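Local coordinates for protein, Family 18 Chitinase (PDB 3SIM) that probably hydrolyses or binds chitin as a plant family 18 glycoside hydrolase built on a TIM barrel, at residues T46-G50 / Q95-V99; L61-S67 / R116-D120; K134-A138 / E167-L172; H182-K188 / N214-S220; K246-I250 / A269-L273. The contacts are given in a common frame with arbitrary orientation. Residue numbers count along the deposited sequence, not the author numbering.

Contact 1: T46-G50 / Q95-V99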
# COMPACT_ATOMS: atom_id res chain seq x y z
N THR A 46 -7.89 -17.08 12.51
CA THR A 46 -6.78 -17.98 12.19
C THR A 46 -6.37 -18.02 10.69
O THR A 46 -7.15 -17.80 9.83
CB THR A 46 -7.05 -19.44 12.67
OG1 THR A 46 -8.21 -19.98 12.06
CG2 THR A 46 -7.20 -19.47 14.14
N SER A 47 -5.12 -18.34 10.44
CA SER A 47 -4.60 -18.35 9.11
C SER A 47 -5.17 -19.46 8.20
O SER A 47 -5.44 -20.52 8.64
CB SER A 47 -3.09 -18.23 9.04
OG SER A 47 -2.40 -19.40 9.27
N THR A 48 -5.34 -19.11 6.93
CA THR A 48 -5.95 -19.99 5.94
C THR A 48 -5.04 -20.46 4.79
O THR A 48 -5.50 -20.93 3.79
CB THR A 48 -7.16 -19.39 5.32
OG1 THR A 48 -6.78 -18.25 4.59
CG2 THR A 48 -8.24 -19.05 6.37
N ASN A 49 -3.75 -20.31 4.96
CA ASN A 49 -2.78 -20.71 3.97
C ASN A 49 -3.00 -20.08 2.56
O ASN A 49 -3.05 -20.75 1.61
CB ASN A 49 -2.68 -22.24 3.91
CG ASN A 49 -1.46 -22.72 3.16
OD1 ASN A 49 -0.43 -22.16 3.30
ND2 ASN A 49 -1.60 -23.73 2.34
N GLY A 50 -3.17 -18.77 2.49
CA GLY A 50 -3.37 -18.07 1.25
C GLY A 50 -4.78 -18.04 0.65
O GLY A 50 -4.92 -17.61 -0.45
N GLN A 95 2.11 -16.76 7.16
CA GLN A 95 2.25 -18.18 7.35
C GLN A 95 1.93 -18.99 6.10
O GLN A 95 0.86 -18.86 5.58
CB GLN A 95 1.32 -18.66 8.46
CG GLN A 95 1.23 -17.81 9.69
CD GLN A 95 0.41 -18.45 10.77
OE1 GLN A 95 0.58 -19.60 11.05
NE2 GLN A 95 -0.46 -17.71 11.35
N ALA A 96 2.88 -19.80 5.65
CA ALA A 96 2.68 -20.75 4.57
C ALA A 96 2.93 -22.22 4.96
O ALA A 96 3.94 -22.54 5.52
CB ALA A 96 3.48 -20.40 3.39
N ALA A 97 1.96 -23.08 4.69
CA ALA A 97 2.11 -24.51 4.89
C ALA A 97 3.13 -25.17 3.93
O ALA A 97 3.88 -26.01 4.32
CB ALA A 97 0.81 -25.20 4.88
N SER A 98 3.10 -24.73 2.69
CA SER A 98 4.13 -24.93 1.70
C SER A 98 4.05 -23.78 0.71
O SER A 98 3.04 -23.22 0.58
CB SER A 98 3.96 -26.23 0.93
OG SER A 98 2.78 -26.29 0.22
N VAL A 99 5.12 -23.53 -0.01
CA VAL A 99 5.11 -22.50 -1.01
C VAL A 99 4.07 -22.79 -2.11
O VAL A 99 3.34 -21.92 -2.49
CB VAL A 99 6.48 -22.27 -1.61
CG1 VAL A 99 6.40 -21.41 -2.77
CG2 VAL A 99 7.44 -21.70 -0.59
O HOH W 1 -3.46 -18.58 12.72
O HOH W 2 -1.77 -18.20 5.87
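Two loops of the TIM barrel meet at the surface here: loop 46-50, which follows strand 28-37, and loop 95-99, which leads into helix 99-116. Ser47 is the first residue of 46-50 to meet the other loop. Its CB points toward that loop and OG lies 3.3 Å from Gln95 NE2, but the angle is too poor for a hydrogen bond; that amide is instead bonded to Tyr39. Water 1 offers an indirect link, accepting from Ser47 N (2.8 Å) and, weakly, from Gln95 NE2 (3.4 Å). Thr48 turns its side chain away, and Asn49 follows in a left-handed backbone conformation (phi 56°, psi 49°). Water 2 accepts a weak bond from Asn49 N (3.0 Å) and lies 2.7 Å from Gln95 O, to which it can donate, although it has more acceptors in reach than protons. Asn49 ND2 is hydrogen-bonded to Ser101 OG, in the first turn of helix 99-116. The one direct hydrogen bond between the loops is nearly straight, from Ala97 N to Asn49 OD1, at 2.9 Å and 168°.

Contact 2: L61-S67 / R116-D120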
# COMPACT_ATOMS: atom_id res chain seq x y z
N LEU A 61 -17.21 0.38 -0.29
CA LEU A 61 -16.27 0.18 -1.38
C LEU A 61 -16.51 -1.11 -2.23
O LEU A 61 -15.82 -2.07 -2.07
CB LEU A 61 -14.86 0.23 -0.82
CG LEU A 61 -14.69 1.35 0.20
CD1 LEU A 61 -13.47 1.21 0.98
CD2 LEU A 61 -14.82 2.69 -0.42
N GLY A 62 -17.52 -1.09 -3.06
CA GLY A 62 -17.82 -2.17 -3.93
C GLY A 62 -17.50 -2.01 -5.41
O GLY A 62 -17.07 -0.98 -5.85
N PRO A 63 -17.85 -3.07 -6.14
CA PRO A 63 -17.64 -3.15 -7.57
C PRO A 63 -18.35 -2.01 -8.33
O PRO A 63 -17.73 -1.44 -9.12
CB PRO A 63 -18.22 -4.54 -7.91
CG PRO A 63 -18.05 -5.28 -6.75
CD PRO A 63 -18.16 -4.40 -5.61
N ASP A 64 -19.59 -1.68 -8.03
CA ASP A 64 -20.26 -0.53 -8.63
C ASP A 64 -19.66 0.87 -8.31
O ASP A 64 -19.59 1.69 -9.16
CB ASP A 64 -21.76 -0.55 -8.31
CG ASP A 64 -22.49 -1.81 -8.81
OD1 ASP A 64 -22.13 -2.48 -9.77
OD2 ASP A 64 -23.48 -2.08 -8.19
N GLN A 65 -19.27 1.08 -7.07
CA GLN A 65 -18.59 2.31 -6.69
C GLN A 65 -17.22 2.50 -7.44
O GLN A 65 -16.88 3.57 -7.87
CB GLN A 65 -18.44 2.47 -5.19
CG GLN A 65 -19.74 2.56 -4.45
CD GLN A 65 -20.39 1.23 -4.16
OE1 GLN A 65 -19.86 0.18 -4.37
NE2 GLN A 65 -21.56 1.30 -3.71
N ILE A 66 -16.50 1.40 -7.59
CA ILE A 66 -15.23 1.35 -8.29
C ILE A 66 -15.38 1.71 -9.78
O ILE A 66 -14.66 2.52 -10.29
CB ILE A 66 -14.50 0.01 -8.07
CG1 ILE A 66 -14.11 -0.19 -6.60
CG2 ILE A 66 -13.31 -0.08 -8.95
CD1 ILE A 66 -13.74 -1.53 -6.24
N SER A 67 -16.40 1.15 -10.39
CA SER A 67 -16.76 1.45 -11.76
C SER A 67 -17.14 2.88 -11.95
O SER A 67 -16.70 3.48 -12.85
CB SER A 67 -17.95 0.63 -12.20
OG SER A 67 -17.56 -0.60 -12.63
N ARG A 116 -13.71 -9.57 -9.77
CA ARG A 116 -14.97 -9.14 -9.22
C ARG A 116 -15.05 -7.65 -8.87
O ARG A 116 -16.02 -7.07 -9.16
CB ARG A 116 -15.43 -10.00 -8.03
CG ARG A 116 -16.91 -9.88 -7.74
CD ARG A 116 -17.36 -10.80 -6.61
NE ARG A 116 -17.40 -10.16 -5.32
CZ ARG A 116 -18.34 -9.32 -4.95
NH1 ARG A 116 -18.35 -8.81 -3.79
NH2 ARG A 116 -19.29 -9.02 -5.77
N TYR A 117 -14.01 -7.08 -8.29
CA TYR A 117 -13.99 -5.67 -7.93
C TYR A 117 -13.49 -4.74 -9.08
O TYR A 117 -13.38 -3.54 -8.92
CB TYR A 117 -13.26 -5.40 -6.61
CG TYR A 117 -14.01 -5.86 -5.34
CD1 TYR A 117 -14.04 -7.17 -4.97
CD2 TYR A 117 -14.65 -4.96 -4.53
CE1 TYR A 117 -14.72 -7.58 -3.83
CE2 TYR A 117 -15.28 -5.33 -3.41
CZ TYR A 117 -15.33 -6.64 -3.06
OH TYR A 117 -15.97 -7.01 -1.95
N ASN A 118 -13.20 -5.30 -10.23
CA ASN A 118 -12.61 -4.53 -11.31
C ASN A 118 -11.23 -3.86 -11.01
O ASN A 118 -11.07 -2.77 -11.35
CB ASN A 118 -13.53 -3.35 -11.72
CG ASN A 118 -15.02 -3.69 -11.76
OD1 ASN A 118 -15.83 -3.13 -11.00
ND2 ASN A 118 -15.37 -4.59 -12.65
N LEU A 119 -10.34 -4.52 -10.30
CA LEU A 119 -9.06 -3.97 -9.83
C LEU A 119 -7.93 -4.04 -10.85
O LEU A 119 -7.93 -4.88 -11.70
CB LEU A 119 -8.65 -4.63 -8.51
CG LEU A 119 -9.62 -4.59 -7.32
CD1 LEU A 119 -9.04 -5.24 -6.05
CD2 LEU A 119 -10.20 -3.23 -7.06
N ASP A 120 -6.96 -3.16 -10.70
CA ASP A 120 -5.83 -2.99 -11.58
C ASP A 120 -4.45 -3.43 -11.07
O ASP A 120 -3.50 -3.55 -11.81
CB ASP A 120 -5.78 -1.52 -11.97
CG ASP A 120 -7.11 -1.01 -12.47
OD1 ASP A 120 -7.44 -1.37 -13.60
OD2 ASP A 120 -7.79 -0.31 -11.68
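Apolar contacts dominate where the start of helix 63-72 meets the end of helix 99-116. Pro63 CD packs 3.7 Å from Tyr117 CD2, with the proline CG over one face of the tyrosine ring. Ile66, which points its CB toward the opposing segment, brings CD1 to 3.9 Å from Tyr117 CB, near the plane of the ring, and to 4.0 Å from Leu119 CD2. Trp56 adds an edge-to-face partner for Tyr117. In this TIM barrel the contact joins two outer helices at the turn that leads into strand 121-125: Asn118 takes positive phi (60°) and ends helix 99-116 in a Schellman motif. Pro63 also packs on Arg116 at that helix end, its CG lying over one face of the guanidinium, 4.1 Å from Arg116 NH2. Within 61-67, hydrogen bonds set up the start of the helix. Gly62 is the N-cap residue of helix 63-72; its N donates to Gln65 OE1 at 3.0 Å, and its O accepts from Ile66 N, also at 3.0 Å.

Contact 3: K134-A138 / E167-L172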
# COMPACT_ATOMS: atom_id res chain seq x y z
N LYS A 134 12.42 -15.48 5.45
CA LYS A 134 12.52 -14.50 4.36
C LYS A 134 12.43 -15.12 2.96
O LYS A 134 11.87 -14.54 2.09
CB LYS A 134 13.76 -13.60 4.47
CG LYS A 134 15.11 -14.29 4.44
CD LYS A 134 16.25 -13.44 4.94
CE LYS A 134 17.56 -14.20 5.04
NZ LYS A 134 18.64 -13.42 5.55
N ASN A 135 13.05 -16.27 2.78
CA ASN A 135 12.99 -16.94 1.49
C ASN A 135 11.59 -17.45 1.09
O ASN A 135 11.20 -17.33 -0.02
CB ASN A 135 14.09 -17.98 1.36
CG ASN A 135 15.48 -17.35 1.33
OD1 ASN A 135 15.68 -16.32 0.79
ND2 ASN A 135 16.39 -17.98 1.93
N THR A 136 10.89 -18.01 2.06
CA THR A 136 9.55 -18.54 1.92
C THR A 136 8.55 -17.44 1.53
O THR A 136 7.81 -17.60 0.62
CB THR A 136 9.06 -19.33 3.21
OG1 THR A 136 9.83 -20.52 3.40
CG2 THR A 136 7.61 -19.65 3.13
N PHE A 137 8.64 -16.32 2.22
CA PHE A 137 7.94 -15.07 1.90
C PHE A 137 8.30 -14.52 0.51
O PHE A 137 7.46 -14.23 -0.23
CB PHE A 137 8.27 -13.97 2.96
CG PHE A 137 7.56 -12.63 2.75
CD1 PHE A 137 6.18 -12.50 2.87
CD2 PHE A 137 8.26 -11.52 2.40
CE1 PHE A 137 5.59 -11.24 2.66
CE2 PHE A 137 7.65 -10.34 2.21
CZ PHE A 137 6.35 -10.18 2.35
N ALA A 138 9.57 -14.43 0.19
CA ALA A 138 9.98 -13.94 -1.11
C ALA A 138 9.44 -14.78 -2.28
O ALA A 138 8.98 -14.25 -3.21
CB ALA A 138 11.48 -13.81 -1.18
N GLU A 167 14.50 -6.73 6.01
CA GLU A 167 15.16 -7.98 5.69
C GLU A 167 14.30 -8.86 4.76
O GLU A 167 14.77 -9.34 3.79
CB GLU A 167 15.64 -8.73 6.95
CG GLU A 167 16.36 -10.02 6.64
CD GLU A 167 16.93 -10.78 7.84
OE1 GLU A 167 16.50 -10.59 8.94
OE2 GLU A 167 17.81 -11.59 7.63
N TYR A 168 13.03 -8.96 5.11
CA TYR A 168 11.99 -9.67 4.37
C TYR A 168 11.64 -9.10 3.00
O TYR A 168 11.70 -9.78 2.04
CB TYR A 168 10.74 -9.79 5.25
CG TYR A 168 11.02 -10.40 6.59
CD1 TYR A 168 11.20 -11.74 6.73
CD2 TYR A 168 11.22 -9.60 7.69
CE1 TYR A 168 11.51 -12.28 7.91
CE2 TYR A 168 11.51 -10.15 8.92
CZ TYR A 168 11.67 -11.49 9.02
OH TYR A 168 11.94 -12.06 10.21
N TYR A 169 11.41 -7.81 2.96
CA TYR A 169 11.22 -7.05 1.74
C TYR A 169 12.41 -6.98 0.76
O TYR A 169 12.24 -7.01 -0.40
CB TYR A 169 10.51 -5.71 2.00
CG TYR A 169 9.07 -5.91 2.42
CD1 TYR A 169 8.12 -6.15 1.47
CD2 TYR A 169 8.69 -5.97 3.76
CE1 TYR A 169 6.85 -6.40 1.79
CE2 TYR A 169 7.37 -6.21 4.10
CZ TYR A 169 6.45 -6.44 3.10
OH TYR A 169 5.19 -6.68 3.34
N LEU A 170 13.61 -6.87 1.28
CA LEU A 170 14.82 -6.92 0.48
C LEU A 170 15.04 -8.27 -0.21
O LEU A 170 15.41 -8.34 -1.32
CB LEU A 170 16.08 -6.45 1.24
CG LEU A 170 16.25 -4.94 1.51
CD1 LEU A 170 17.29 -4.71 2.52
CD2 LEU A 170 16.47 -4.18 0.24
N ALA A 171 14.76 -9.33 0.49
CA ALA A 171 14.77 -10.65 -0.10
C ALA A 171 13.77 -10.72 -1.28
O ALA A 171 14.13 -11.13 -2.29
CB ALA A 171 14.44 -11.67 0.87
N LEU A 172 12.57 -10.23 -1.08
CA LEU A 172 11.56 -10.22 -2.12
C LEU A 172 11.98 -9.36 -3.33
O LEU A 172 11.87 -9.78 -4.44
CB LEU A 172 10.21 -9.73 -1.60
CG LEU A 172 9.02 -9.52 -2.54
CD1 LEU A 172 8.78 -10.69 -3.40
CD2 LEU A 172 7.74 -9.13 -1.84
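Glu167 opens the contact on the second helix with the one salt bridge between the segments: Glu167 OE2 lies 2.9 Å from Lys134 NZ, at the exposed margin of the contact. One residue on, Tyr168 lays its ring beside the backbone and the root of the same lysine, with CD1 3.9 Å from both Lys134 CA and Lys134 CB, while its CB meets Phe137 CD2 at 4.2 Å. Its ring also stacks on Phe129. Tyr169 starts off pointing away from helix 134-150, yet its ring receives the edge of Phe137 on one face in a T-shaped pair, with centroids 5.3 Å apart and planes at 81°; its hydroxyl is bonded to the backbone of Tyr126. These helices follow successive strands, 121-125 and 156-159, on the outside of the TIM barrel, and their segment axes approach to 8.3 Å at a crossing angle of -50°. Small residues make such closeness possible farther along. Ala171 CB sits 4.2 Å from Ala138 CB and 4.1 Å from Lys134 CB, so little side chain separates the two backbones. Leu172, whose CA is 4.2 Å from Ala138 CA, sends CD1 to 3.6 Å from Ala138 O and CD2 to 4.2 Å from Phe137 CE2. Ile159 of strand 156-159 also touches the leucine side chain.

Contact 4: H182-K188 / N214-S220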
# COMPACT_ATOMS: atom_id res chain seq x y z
N HIS A 182 6.81 -0.08 -7.91
CA HIS A 182 7.23 0.97 -6.99
C HIS A 182 7.10 0.55 -5.52
O HIS A 182 6.53 -0.44 -5.22
CB HIS A 182 6.51 2.30 -7.21
CG HIS A 182 5.03 2.17 -7.32
ND1 HIS A 182 4.21 2.31 -6.25
CD2 HIS A 182 4.24 1.89 -8.37
CE1 HIS A 182 2.97 2.14 -6.63
NE2 HIS A 182 2.97 1.87 -7.91
N ILE A 183 7.63 1.37 -4.65
CA ILE A 183 7.81 1.08 -3.27
C ILE A 183 7.26 2.21 -2.41
O ILE A 183 7.78 3.27 -2.36
CB ILE A 183 9.28 0.78 -2.95
CG1 ILE A 183 9.83 -0.24 -3.91
CG2 ILE A 183 9.46 0.32 -1.50
CD1 ILE A 183 11.21 -0.40 -3.80
N ASN A 184 6.16 1.91 -1.77
CA ASN A 184 5.51 2.81 -0.88
C ASN A 184 6.07 2.72 0.54
O ASN A 184 5.47 2.17 1.41
CB ASN A 184 3.99 2.69 -0.94
CG ASN A 184 3.42 2.72 -2.37
OD1 ASN A 184 3.85 3.44 -3.25
ND2 ASN A 184 2.41 1.96 -2.54
N TYR A 185 7.26 3.31 0.73
CA TYR A 185 8.00 3.19 1.97
C TYR A 185 7.25 3.96 3.03
O TYR A 185 6.75 4.97 2.78
CB TYR A 185 9.45 3.66 1.88
CG TYR A 185 10.41 3.02 2.81
CD1 TYR A 185 10.81 3.64 3.98
CD2 TYR A 185 10.96 1.79 2.53
CE1 TYR A 185 11.74 3.07 4.83
CE2 TYR A 185 11.83 1.20 3.35
CZ TYR A 185 12.22 1.82 4.53
OH TYR A 185 13.06 1.21 5.37
N GLN A 186 7.12 3.34 4.18
CA GLN A 186 6.33 3.81 5.30
C GLN A 186 7.21 4.72 6.24
O GLN A 186 7.68 4.33 7.27
CB GLN A 186 5.59 2.64 5.99
CG GLN A 186 4.57 1.83 5.18
CD GLN A 186 3.65 0.97 6.07
OE1 GLN A 186 3.50 -0.20 5.87
NE2 GLN A 186 3.06 1.60 7.04
N PHE A 187 7.39 5.95 5.82
CA PHE A 187 8.18 6.92 6.54
C PHE A 187 7.55 7.28 7.92
O PHE A 187 8.22 7.68 8.79
CB PHE A 187 8.59 8.14 5.69
CG PHE A 187 9.60 7.84 4.60
CD1 PHE A 187 10.94 7.88 4.84
CD2 PHE A 187 9.20 7.52 3.35
CE1 PHE A 187 11.83 7.59 3.86
CE2 PHE A 187 10.07 7.24 2.39
CZ PHE A 187 11.39 7.26 2.64
N LYS A 188 6.27 7.01 8.09
CA LYS A 188 5.65 7.25 9.38
C LYS A 188 6.22 6.35 10.51
O LYS A 188 6.06 6.62 11.63
CB LYS A 188 4.12 7.28 9.32
CG LYS A 188 3.45 6.14 8.69
CD LYS A 188 3.42 6.27 7.15
CE LYS A 188 2.67 5.17 6.49
NZ LYS A 188 2.11 4.41 7.44
N ASN A 214 11.75 2.28 -7.52
CA ASN A 214 11.30 3.63 -7.36
C ASN A 214 10.58 3.82 -5.97
O ASN A 214 9.50 3.32 -5.74
CB ASN A 214 10.41 4.14 -8.51
CG ASN A 214 11.08 4.12 -9.93
OD1 ASN A 214 10.38 4.04 -10.85
ND2 ASN A 214 12.33 4.23 -10.05
N VAL A 215 11.21 4.58 -5.08
CA VAL A 215 10.66 4.79 -3.75
C VAL A 215 9.88 6.12 -3.62
O VAL A 215 10.42 7.18 -3.71
CB VAL A 215 11.79 4.77 -2.66
CG1 VAL A 215 11.22 4.81 -1.29
CG2 VAL A 215 12.74 3.64 -2.85
N LEU A 216 8.60 5.95 -3.38
CA LEU A 216 7.70 6.99 -2.92
C LEU A 216 7.93 7.44 -1.46
O LEU A 216 8.33 6.71 -0.61
CB LEU A 216 6.21 6.66 -3.11
CG LEU A 216 5.47 6.02 -4.30
CD1 LEU A 216 4.37 6.85 -4.77
CD2 LEU A 216 6.30 5.52 -5.45
N ILE A 217 7.74 8.71 -1.25
CA ILE A 217 7.62 9.26 0.09
C ILE A 217 6.18 9.17 0.62
O ILE A 217 5.29 8.94 -0.11
CB ILE A 217 8.23 10.63 0.25
CG1 ILE A 217 7.46 11.67 -0.57
CG2 ILE A 217 9.74 10.64 -0.06
CD1 ILE A 217 7.94 13.11 -0.45
N SER A 218 6.00 9.38 1.91
CA SER A 218 4.71 9.19 2.54
C SER A 218 4.49 9.93 3.86
O SER A 218 5.39 10.29 4.50
CB SER A 218 4.46 7.69 2.73
OG SER A 218 5.29 7.15 3.65
N PHE A 219 3.24 10.08 4.23
CA PHE A 219 2.81 10.54 5.53
C PHE A 219 1.48 9.89 6.00
O PHE A 219 0.74 9.41 5.21
CB PHE A 219 2.73 12.07 5.62
CG PHE A 219 1.74 12.71 4.67
CD1 PHE A 219 0.43 12.83 4.99
CD2 PHE A 219 2.16 13.24 3.47
CE1 PHE A 219 -0.46 13.45 4.11
CE2 PHE A 219 1.27 13.85 2.61
CZ PHE A 219 -0.02 13.94 2.92
N SER A 220 1.22 9.98 7.28
CA SER A 220 -0.01 9.55 7.93
C SER A 220 -0.85 10.73 8.37
O SER A 220 -0.35 11.73 8.78
CB SER A 220 0.26 8.63 9.11
OG SER A 220 -0.79 8.50 10.00
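This is a buried pairing of two neighbouring parallel strands in the TIM barrel, 182-184 and 215-220, joined in the chain by helix 196-209 as a beta-alpha-beta crossover. The pairing is brief. Ile183 faces Val215 at a CA-CA distance of 4.7 Å, and its backbone spans the parallel ladder: Ile183 N donates to Asn214 O (2.9 Å), and Ile183 O accepts from Leu216 N (3.0 Å). The same carbonyl receives a CA-H...O contact from Val215 CA at 3.5 Å. Side chains then divide between the two faces of the sheet. With Ile183 and Val215 lies Tyr185, whose CB is 3.8 Å from Val215 CG1; with Leu216 on the other face lies Asn184, whose OD1 approaches Leu216 CG to 3.2 Å and accepts a bond from His182 ND1 (3.2 Å), while its ND2 is bonded to Tyr6. After Asn184, centre of an inverse gamma turn, the first segment leaves the ladder. Phe187 nonetheless keeps its CE2 4.2 Å from Ile217 CG2, and Lys188 forms a cation-pi interaction with Trp253. A side chain takes over the link to the departing backbone: Ser218 OG donates a 2.8 Å hydrogen bond to Tyr185 O.

Contact 5: K246-I250 / A269-L273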
# COMPACT_ATOMS: atom_id res chain seq x y z
N LYS A 246 14.23 13.58 -7.70
CA LYS A 246 14.05 12.43 -6.84
C LYS A 246 12.63 12.08 -6.29
O LYS A 246 12.51 11.27 -5.45
CB LYS A 246 15.05 12.52 -5.70
CG LYS A 246 16.54 12.43 -6.04
CD LYS A 246 17.31 12.20 -4.77
CE LYS A 246 18.78 12.40 -4.86
NZ LYS A 246 19.39 12.71 -3.58
N LEU A 247 11.60 12.78 -6.75
CA LEU A 247 10.27 12.60 -6.25
C LEU A 247 9.46 11.70 -7.18
O LEU A 247 9.00 12.11 -8.18
CB LEU A 247 9.55 13.94 -6.05
CG LEU A 247 8.15 13.86 -5.44
CD1 LEU A 247 8.18 13.21 -4.13
CD2 LEU A 247 7.46 15.17 -5.42
N HIS A 248 9.40 10.43 -6.87
CA HIS A 248 8.59 9.44 -7.57
C HIS A 248 7.08 9.56 -7.40
O HIS A 248 6.34 9.20 -8.26
CB HIS A 248 9.06 8.02 -7.28
CG HIS A 248 10.48 7.77 -7.67
ND1 HIS A 248 10.88 7.67 -8.96
CD2 HIS A 248 11.58 7.60 -6.93
CE1 HIS A 248 12.17 7.47 -9.01
NE2 HIS A 248 12.62 7.44 -7.78
N GLY A 249 6.67 10.00 -6.23
CA GLY A 249 5.30 10.16 -5.82
C GLY A 249 5.06 10.26 -4.32
O GLY A 249 5.96 10.16 -3.54
N ILE A 250 3.82 10.46 -3.93
CA ILE A 250 3.44 10.54 -2.53
C ILE A 250 2.31 9.54 -2.17
O ILE A 250 1.31 9.47 -2.84
CB ILE A 250 2.99 11.95 -2.10
CG1 ILE A 250 4.08 12.98 -2.29
CG2 ILE A 250 2.43 11.94 -0.69
CD1 ILE A 250 3.63 14.33 -2.44
N ALA A 269 -1.11 17.92 -1.09
CA ALA A 269 -0.14 17.06 -1.71
C ALA A 269 -0.27 16.85 -3.22
O ALA A 269 0.67 16.88 -3.91
CB ALA A 269 -0.09 15.80 -1.00
N GLN A 270 -1.48 16.67 -3.69
CA GLN A 270 -1.75 16.62 -5.10
C GLN A 270 -1.39 17.92 -5.86
O GLN A 270 -0.76 17.85 -6.86
CB GLN A 270 -3.20 16.17 -5.36
CG GLN A 270 -3.51 14.73 -5.07
CD GLN A 270 -4.97 14.41 -5.18
OE1 GLN A 270 -5.68 14.49 -4.23
NE2 GLN A 270 -5.39 14.03 -6.31
N ALA A 271 -1.76 19.05 -5.29
CA ALA A 271 -1.41 20.37 -5.80
C ALA A 271 0.09 20.56 -5.83
O ALA A 271 0.58 20.99 -6.79
CB ALA A 271 -2.03 21.45 -5.02
N PHE A 272 0.78 20.10 -4.80
CA PHE A 272 2.22 20.14 -4.74
C PHE A 272 2.81 19.31 -5.91
O PHE A 272 3.66 19.75 -6.53
CB PHE A 272 2.79 19.67 -3.39
CG PHE A 272 4.30 19.53 -3.37
CD1 PHE A 272 5.10 20.61 -3.21
CD2 PHE A 272 4.92 18.32 -3.58
CE1 PHE A 272 6.42 20.49 -3.25
CE2 PHE A 272 6.25 18.22 -3.60
CZ PHE A 272 7.00 19.31 -3.42
N LEU A 273 2.30 18.13 -6.16
CA LEU A 273 2.86 17.24 -7.18
C LEU A 273 2.85 17.85 -8.61
O LEU A 273 3.75 17.76 -9.35
CB LEU A 273 2.17 15.89 -7.14
CG LEU A 273 2.72 14.98 -6.04
CD1 LEU A 273 1.79 13.91 -5.74
CD2 LEU A 273 4.14 14.47 -6.30
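The backbones stay well apart: the nearest CA pairs are Ile250-Ala269 at 7.5 Å and Gly249-Leu273 at 7.6 Å, so side chains fill the space between. Residues 246-250 run as an irregular loop into strand 250-253 of the TIM barrel, with Gly249 nearly fully extended (phi 161°, psi 177°), whereas 269-273 is regular helix, part of the C-terminal helix 264-274, with Leu273 N bonded to Ala269 O at 3.0 Å. Leu247 and Ile250 both direct their CB atoms toward that helix. The tightest meeting is Leu247 CD2 with Leu273 CD2 at 3.5 Å; Leu247 CD2 also touches Phe272 CE2 at 3.8 Å, near the plane of the ring. Ile250 CD1 packs against Leu273 CG at 3.8 Å, and reaches Ala269 CB and Phe272 CD2, each at 4.3 Å. Phe272 also meets Phe235 and forms a cation-pi interaction with Lys242, both on helix 230-243, while Ile217 of strand 215-220 touches both Leu247 and Ile250. Between these two segments the contact is purely apolar, consistent with hydrophobic burial of the last helix against the barrel; polar help comes from outside them, from Lys242, whose NZ bonds Phe272 O.

The five contacts follow one TIM barrel around its circumference. Contacts 1 and 2 alternate along the chain and bring in opposite ends of helix 99-116, their centres about 27 Å apart; contacts 3, 4 and 5 then come in series. Contact 3 touches contact 1 where Thr136 packs on Ala96 and Val99, and helix 166-175 leads directly from it to strand 182-184 of contact 4. Contacts 4 and 5, with centres about 11 Å apart, meet between neighbouring strands 215-220 and 250-253, with a probable hydrogen bond from Ile217 N to Gly249 O (3.2 Å). Strand 250-253 also pairs with strand 2-7, so contact 5 lies where the barrel closes, its centre about 37 Å from that of contact 1.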